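Local coordinates for protein thermostable carboxypeptidase 1 (Pyrococcus furiosus, PDB 1KA2) that removes amino acids one at a time from the C-terminus of peptides, with broad specificity, as a cobalt-dependent metallocarboxypeptidase of the M32 family, at residues His200-Glu205 / Ser331-Glu336; Arg254-Gly257 / Arg261-Ile264. All coordinates share one frame; numbering follows the deposited sequence.

In the fold
Both contacts lie on the same side of the chain's centre, their own centres about 15 Å apart and their nearest atoms about 5 Å apart, so they are neighbours without touching. In sequence, contact 2 falls between the two segments of contact 1. Tyr341 of helix 335-342 links their surroundings: Leu202 of contact 1 packs on it, while its hydroxyl is hydrogen-bonded to Arg261 N of contact 2. Contact 1 is peripheral, about 29 Å from the chain's centre and away from the metal site. Contact 2 sits at the start of the helix that carries His269, Glu270 and His273; the Arg254 side chain is about 12 Å from the bound magnesium ion.

Contact 1: His200-Glu205 / Ser331-Glu336; sequences HPLEKE and SNYTPE
The phenol oxygen of Tyr333 donates a short hydrogen bond to the carboxylate of Glu205, with OH 2.6 Å from OE2. The acceptor oxygen uses its anti lone pair, the one turned away from OE1, and OE2 lies at the edge of the tyrosine ring close to its plane, while the carboxylate itself is rotated 72° against that ring. Glu205 reaches this position through a bend at chi2 (-61°), which folds the chain back instead of letting it extend.

One face of the Tyr333 ring rests on Leu202. Leu202 CD2 stands over the centre of that face, 3.4 Å from the centroid of the Tyr333 ring and only 12° off the normal, which meets the geometry of a CH-pi contact. CG of Leu202 follows alongside, 3.7 Å from Tyr333 CE2. Pro201 approaches the edge near the ring plane, its CG 3.8 Å from CE2 of Tyr333, and the His200 ring turns its own edge to the tyrosine, NE2 lying 4.1 Å from Tyr333 CD2.

The aromatic side chain thus joins the loop before helix 209-223 to the residues leading into helix 335-342, where Thr334 is the N-cap and accepts a weak capping bond from Glu336 N. Tyr320 OH is hydrogen-bonded to the backbone oxygen of Tyr333. Chemically, a directional bond at the hydroxyl and a methyl pressed on the face restrain the same ring, so the ring is probably held both at its polar end and against turning about CB-CG in this surface contact.

Contact 2: Arg254-Gly257 / Arg261-Ile264; sequences RYEG and RRTI
The N-terminal turn of helix 261-278, which bears the HEXXH motif, meets the loop that follows strand 248-253. Thr263 OG1 donates to the carbonyl oxygen of Arg254 at 3.0 Å, arriving 43° out of the carbonyl plane. With OG1 anti to the backbone N (chi1 -172°), the hydroxyl faces the loop and is also hydrogen-bonded to Asn216 ND2 and Thr253 OG1. The Tyr255 ring lies obliquely beside it, CE2 3.3 Å from Thr263 OG1.

Glu256 and Arg262 cross at about a right angle, CD of Glu256 resting 3.5 Å from the Arg262 CD methylene. Glu256 OE2 is 4.7 Å from Arg262 NE, too long for a bond; Arg262 pairs through NE with Asp259 and through NH2 with Glu353. The carboxylate instead binds Arg254 NE, 2.9 Å from Glu256 OE2; OE2 lies in the guanidinium plane, whereas NE comes from above the carboxylate plane. Arg254 NH1 bonds Ala237 O. Shortening this glutamate to an alanine is likely to leave Arg254 NE without its charged mate and uncover the CB and CD methylenes of Arg262. Bonded to Arg254 NE, the carboxylate is probably kept ionised, and its charge is likely to help both guanidinium groups lie close, Arg254 NH2 being 5.7 Å from Arg262 NH1.

Contact 1: His200-Glu205 / Ser331-Glu336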
loop_
_atom_site.group_PDB
_atom_site.type_symbol
_atom_site.label_atom_id
_atom_site.label_comp_id
_atom_site.label_asym_id
_atom_site.label_seq_id
_atom_site.Cartn_x
_atom_site.Cartn_y
_atom_site.Cartn_z
ATOM N N HIS A 200 -32.345 17.302 -15.187
ATOM C CA HIS A 200 -33.284 16.851 -14.172
ATOM C C HIS A 200 -32.988 17.571 -12.858
ATOM O O HIS A 200 -31.828 17.840 -12.539
ATOM C CB HIS A 200 -33.154 15.340 -13.971
ATOM C CG HIS A 200 -34.316 14.725 -13.258
ATOM N ND1 HIS A 200 -35.454 14.307 -13.914
ATOM C CD2 HIS A 200 -34.544 14.521 -11.940
ATOM C CE1 HIS A 200 -36.335 13.875 -13.029
ATOM N NE2 HIS A 200 -35.808 13.996 -11.825
ATOM N N PRO A 201 -34.033 17.896 -12.076
ATOM C CA PRO A 201 -33.804 18.592 -10.804
ATOM C C PRO A 201 -32.960 17.797 -9.800
ATOM O O PRO A 201 -32.296 18.380 -8.941
ATOM C CB PRO A 201 -35.228 18.883 -10.305
ATOM C CG PRO A 201 -36.047 17.781 -10.916
ATOM C CD PRO A 201 -35.474 17.693 -12.315
ATOM N N LEU A 202 -32.978 16.473 -9.923
ATOM C CA LEU A 202 -32.208 15.608 -9.036
ATOM C C LEU A 202 -30.696 15.876 -9.136
ATOM O O LEU A 202 -29.929 15.495 -8.251
ATOM C CB LEU A 202 -32.514 14.138 -9.340
ATOM C CG LEU A 202 -33.810 13.606 -8.716
ATOM C CD1 LEU A 202 -34.107 12.188 -9.209
ATOM C CD2 LEU A 202 -33.672 13.634 -7.192
ATOM N N GLU A 203 -30.282 16.544 -10.209
ATOM C CA GLU A 203 -28.877 16.885 -10.404
ATOM C C GLU A 203 -28.427 17.917 -9.378
ATOM O O GLU A 203 -27.241 18.002 -9.055
ATOM C CB GLU A 203 -28.637 17.479 -11.791
ATOM C CG GLU A 203 -28.990 16.588 -12.951
ATOM C CD GLU A 203 -28.420 17.110 -14.254
ATOM O OE1 GLU A 203 -28.747 16.538 -15.313
ATOM O OE2 GLU A 203 -27.635 18.087 -14.219
ATOM N N LYS A 204 -29.371 18.704 -8.874
ATOM C CA LYS A 204 -29.043 19.750 -7.910
ATOM C C LYS A 204 -29.180 19.321 -6.459
ATOM O O LYS A 204 -28.642 19.963 -5.557
ATOM C CB LYS A 204 -29.904 20.986 -8.176
ATOM C CG LYS A 204 -29.607 21.645 -9.526
ATOM C CD LYS A 204 -30.518 22.837 -9.816
ATOM C CE LYS A 204 -30.167 23.459 -11.166
ATOM N NZ LYS A 204 -31.095 24.553 -11.549
ATOM N N GLU A 205 -29.883 18.225 -6.228
ATOM C CA GLU A 205 -30.062 17.751 -4.872
ATOM C C GLU A 205 -28.719 17.409 -4.217
ATOM O O GLU A 205 -27.951 16.595 -4.729
ATOM C CB GLU A 205 -30.990 16.534 -4.866
ATOM C CG GLU A 205 -32.406 16.802 -5.412
ATOM C CD GLU A 205 -33.186 17.854 -4.619
ATOM O OE1 GLU A 205 -32.721 18.274 -3.542
ATOM O OE2 GLU A 205 -34.281 18.262 -5.075
ATOM N N SER A 331 -38.054 12.055 -0.971
ATOM C CA SER A 331 -39.489 11.994 -0.686
ATOM C C SER A 331 -40.306 12.893 -1.617
ATOM O O SER A 331 -41.494 13.116 -1.407
ATOM C CB SER A 331 -39.773 12.334 0.794
ATOM O OG SER A 331 -39.017 13.441 1.266
ATOM N N ASN A 332 -39.657 13.400 -2.658
ATOM C CA ASN A 332 -40.313 14.271 -3.616
ATOM C C ASN A 332 -40.213 13.701 -5.025
ATOM O O ASN A 332 -40.686 14.321 -5.978
ATOM C CB ASN A 332 -39.670 15.662 -3.587
ATOM C CG ASN A 332 -39.918 16.390 -2.291
ATOM O OD1 ASN A 332 -41.061 16.702 -1.958
ATOM N ND2 ASN A 332 -38.852 16.666 -1.548
ATOM N N TYR A 333 -39.575 12.541 -5.164
ATOM C CA TYR A 333 -39.439 11.930 -6.479
ATOM C C TYR A 333 -39.921 10.486 -6.545
ATOM O O TYR A 333 -39.943 9.769 -5.541
ATOM C CB TYR A 333 -37.987 12.005 -6.969
ATOM C CG TYR A 333 -37.400 13.393 -6.949
ATOM C CD1 TYR A 333 -36.828 13.908 -5.784
ATOM C CD2 TYR A 333 -37.435 14.204 -8.086
ATOM C CE1 TYR A 333 -36.302 15.201 -5.750
ATOM C CE2 TYR A 333 -36.912 15.500 -8.061
ATOM C CZ TYR A 333 -36.346 15.988 -6.893
ATOM O OH TYR A 333 -35.812 17.251 -6.875
ATOM N N THR A 334 -40.300 10.068 -7.748
ATOM C CA THR A 334 -40.786 8.709 -7.974
ATOM C C THR A 334 -39.713 7.912 -8.709
ATOM O O THR A 334 -38.723 8.478 -9.179
ATOM C CB THR A 334 -42.030 8.716 -8.862
ATOM O OG1 THR A 334 -41.628 8.879 -10.228
ATOM C CG2 THR A 334 -42.940 9.869 -8.470
ATOM N N PRO A 335 -39.888 6.585 -8.813
ATOM C CA PRO A 335 -38.904 5.754 -9.513
ATOM C C PRO A 335 -38.725 6.115 -10.993
ATOM O O PRO A 335 -37.666 5.851 -11.574
ATOM C CB PRO A 335 -39.428 4.326 -9.302
ATOM C CG PRO A 335 -40.875 4.517 -8.982
ATOM C CD PRO A 335 -40.882 5.744 -8.129
ATOM N N GLU A 336 -39.753 6.710 -11.602
ATOM C CA GLU A 336 -39.659 7.123 -13.006
ATOM C C GLU A 336 -38.765 8.356 -13.048
ATOM O O GLU A 336 -38.000 8.555 -13.988
ATOM C CB GLU A 336 -41.039 7.470 -13.586
ATOM C CG GLU A 336 -41.607 6.436 -14.561
ATOM C CD GLU A 336 -40.800 6.299 -15.852
ATOM O OE1 GLU A 336 -40.635 7.306 -16.574
ATOM O OE2 GLU A 336 -40.339 5.174 -16.152
#

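Contact 2: Arg254-Gly257 / Arg261-Ile264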
loop_
_atom_site.group_PDB
_atom_site.type_symbol
_atom_site.label_atom_id
_atom_site.label_comp_id
_atom_site.label_asym_id
_atom_site.label_seq_id
_atom_site.Cartn_x
_atom_site.Cartn_y
_atom_site.Cartn_z
ATOM N N ARG A 254 -16.031 8.424 -5.748
ATOM C CA ARG A 254 -15.867 9.712 -5.117
ATOM C C ARG A 254 -17.255 10.213 -4.834
ATOM O O ARG A 254 -18.216 9.790 -5.477
ATOM C CB ARG A 254 -15.119 10.701 -6.011
ATOM C CG ARG A 254 -15.848 11.110 -7.255
ATOM C CD ARG A 254 -15.098 12.232 -7.932
ATOM N NE ARG A 254 -15.539 12.402 -9.310
ATOM C CZ ARG A 254 -14.714 12.516 -10.345
ATOM N NH1 ARG A 254 -13.401 12.475 -10.158
ATOM N NH2 ARG A 254 -15.207 12.672 -11.570
ATOM N N TYR A 255 -17.355 11.099 -3.856
ATOM C CA TYR A 255 -18.621 11.671 -3.474
ATOM C C TYR A 255 -18.571 13.178 -3.693
ATOM O O TYR A 255 -18.086 13.909 -2.845
ATOM C CB TYR A 255 -18.904 11.337 -2.008
ATOM C CG TYR A 255 -18.997 9.842 -1.743
ATOM C CD1 TYR A 255 -17.916 9.131 -1.222
ATOM C CD2 TYR A 255 -20.159 9.134 -2.040
ATOM C CE1 TYR A 255 -17.995 7.749 -1.000
ATOM C CE2 TYR A 255 -20.246 7.755 -1.824
ATOM C CZ TYR A 255 -19.162 7.071 -1.304
ATOM O OH TYR A 255 -19.255 5.712 -1.084
ATOM N N GLU A 256 -19.048 13.622 -4.857
ATOM C CA GLU A 256 -19.073 15.040 -5.217
ATOM C C GLU A 256 -19.872 15.861 -4.216
ATOM O O GLU A 256 -19.606 17.045 -4.026
ATOM C CB GLU A 256 -19.705 15.254 -6.601
ATOM C CG GLU A 256 -18.900 14.767 -7.796
ATOM C CD GLU A 256 -19.071 13.293 -8.043
ATOM O OE1 GLU A 256 -19.879 12.667 -7.325
ATOM O OE2 GLU A 256 -18.406 12.763 -8.953
ATOM N N GLY A 257 -20.870 15.238 -3.602
ATOM C CA GLY A 257 -21.698 15.940 -2.642
ATOM C C GLY A 257 -23.044 16.321 -3.235
ATOM O O GLY A 257 -23.937 16.779 -2.522
ATOM N N ARG A 261 -26.238 10.474 -8.924
ATOM C CA ARG A 261 -26.126 9.492 -9.997
ATOM C C ARG A 261 -24.651 9.170 -10.244
ATOM O O ARG A 261 -24.287 8.032 -10.538
ATOM C CB ARG A 261 -26.743 10.056 -11.286
ATOM C CG ARG A 261 -25.951 11.234 -11.862
ATOM C CD ARG A 261 -26.719 12.037 -12.898
ATOM N NE ARG A 261 -27.296 11.191 -13.936
ATOM C CZ ARG A 261 -27.046 11.326 -15.235
ATOM N NH1 ARG A 261 -26.219 12.281 -15.659
ATOM N NH2 ARG A 261 -27.631 10.508 -16.109
ATOM N N ARG A 262 -23.810 10.188 -10.126
ATOM C CA ARG A 262 -22.381 10.045 -10.373
ATOM C C ARG A 262 -21.675 8.964 -9.560
ATOM O O ARG A 262 -21.056 8.062 -10.115
ATOM C CB ARG A 262 -21.665 11.372 -10.123
ATOM C CG ARG A 262 -22.032 12.496 -11.055
ATOM C CD ARG A 262 -21.461 13.794 -10.497
ATOM N NE ARG A 262 -21.860 14.966 -11.272
ATOM C CZ ARG A 262 -21.339 15.294 -12.446
ATOM N NH1 ARG A 262 -20.391 14.532 -12.980
ATOM N NH2 ARG A 262 -21.769 16.380 -13.079
ATOM N N THR A 263 -21.755 9.072 -8.242
ATOM C CA THR A 263 -21.083 8.111 -7.396
ATOM C C THR A 263 -21.655 6.715 -7.575
ATOM O O THR A 263 -20.920 5.731 -7.538
ATOM C CB THR A 263 -21.145 8.533 -5.905
ATOM O OG1 THR A 263 -20.317 7.652 -5.139
ATOM C CG2 THR A 263 -22.580 8.483 -5.371
ATOM N N ILE A 264 -22.960 6.625 -7.798
ATOM C CA ILE A 264 -23.593 5.320 -7.982
ATOM C C ILE A 264 -23.121 4.603 -9.245
ATOM O O ILE A 264 -22.576 3.504 -9.169
ATOM C CB ILE A 264 -25.144 5.425 -8.050
ATOM C CG1 ILE A 264 -25.717 5.754 -6.666
ATOM C CG2 ILE A 264 -25.735 4.113 -8.595
ATOM C CD1 ILE A 264 -27.242 5.776 -6.614
#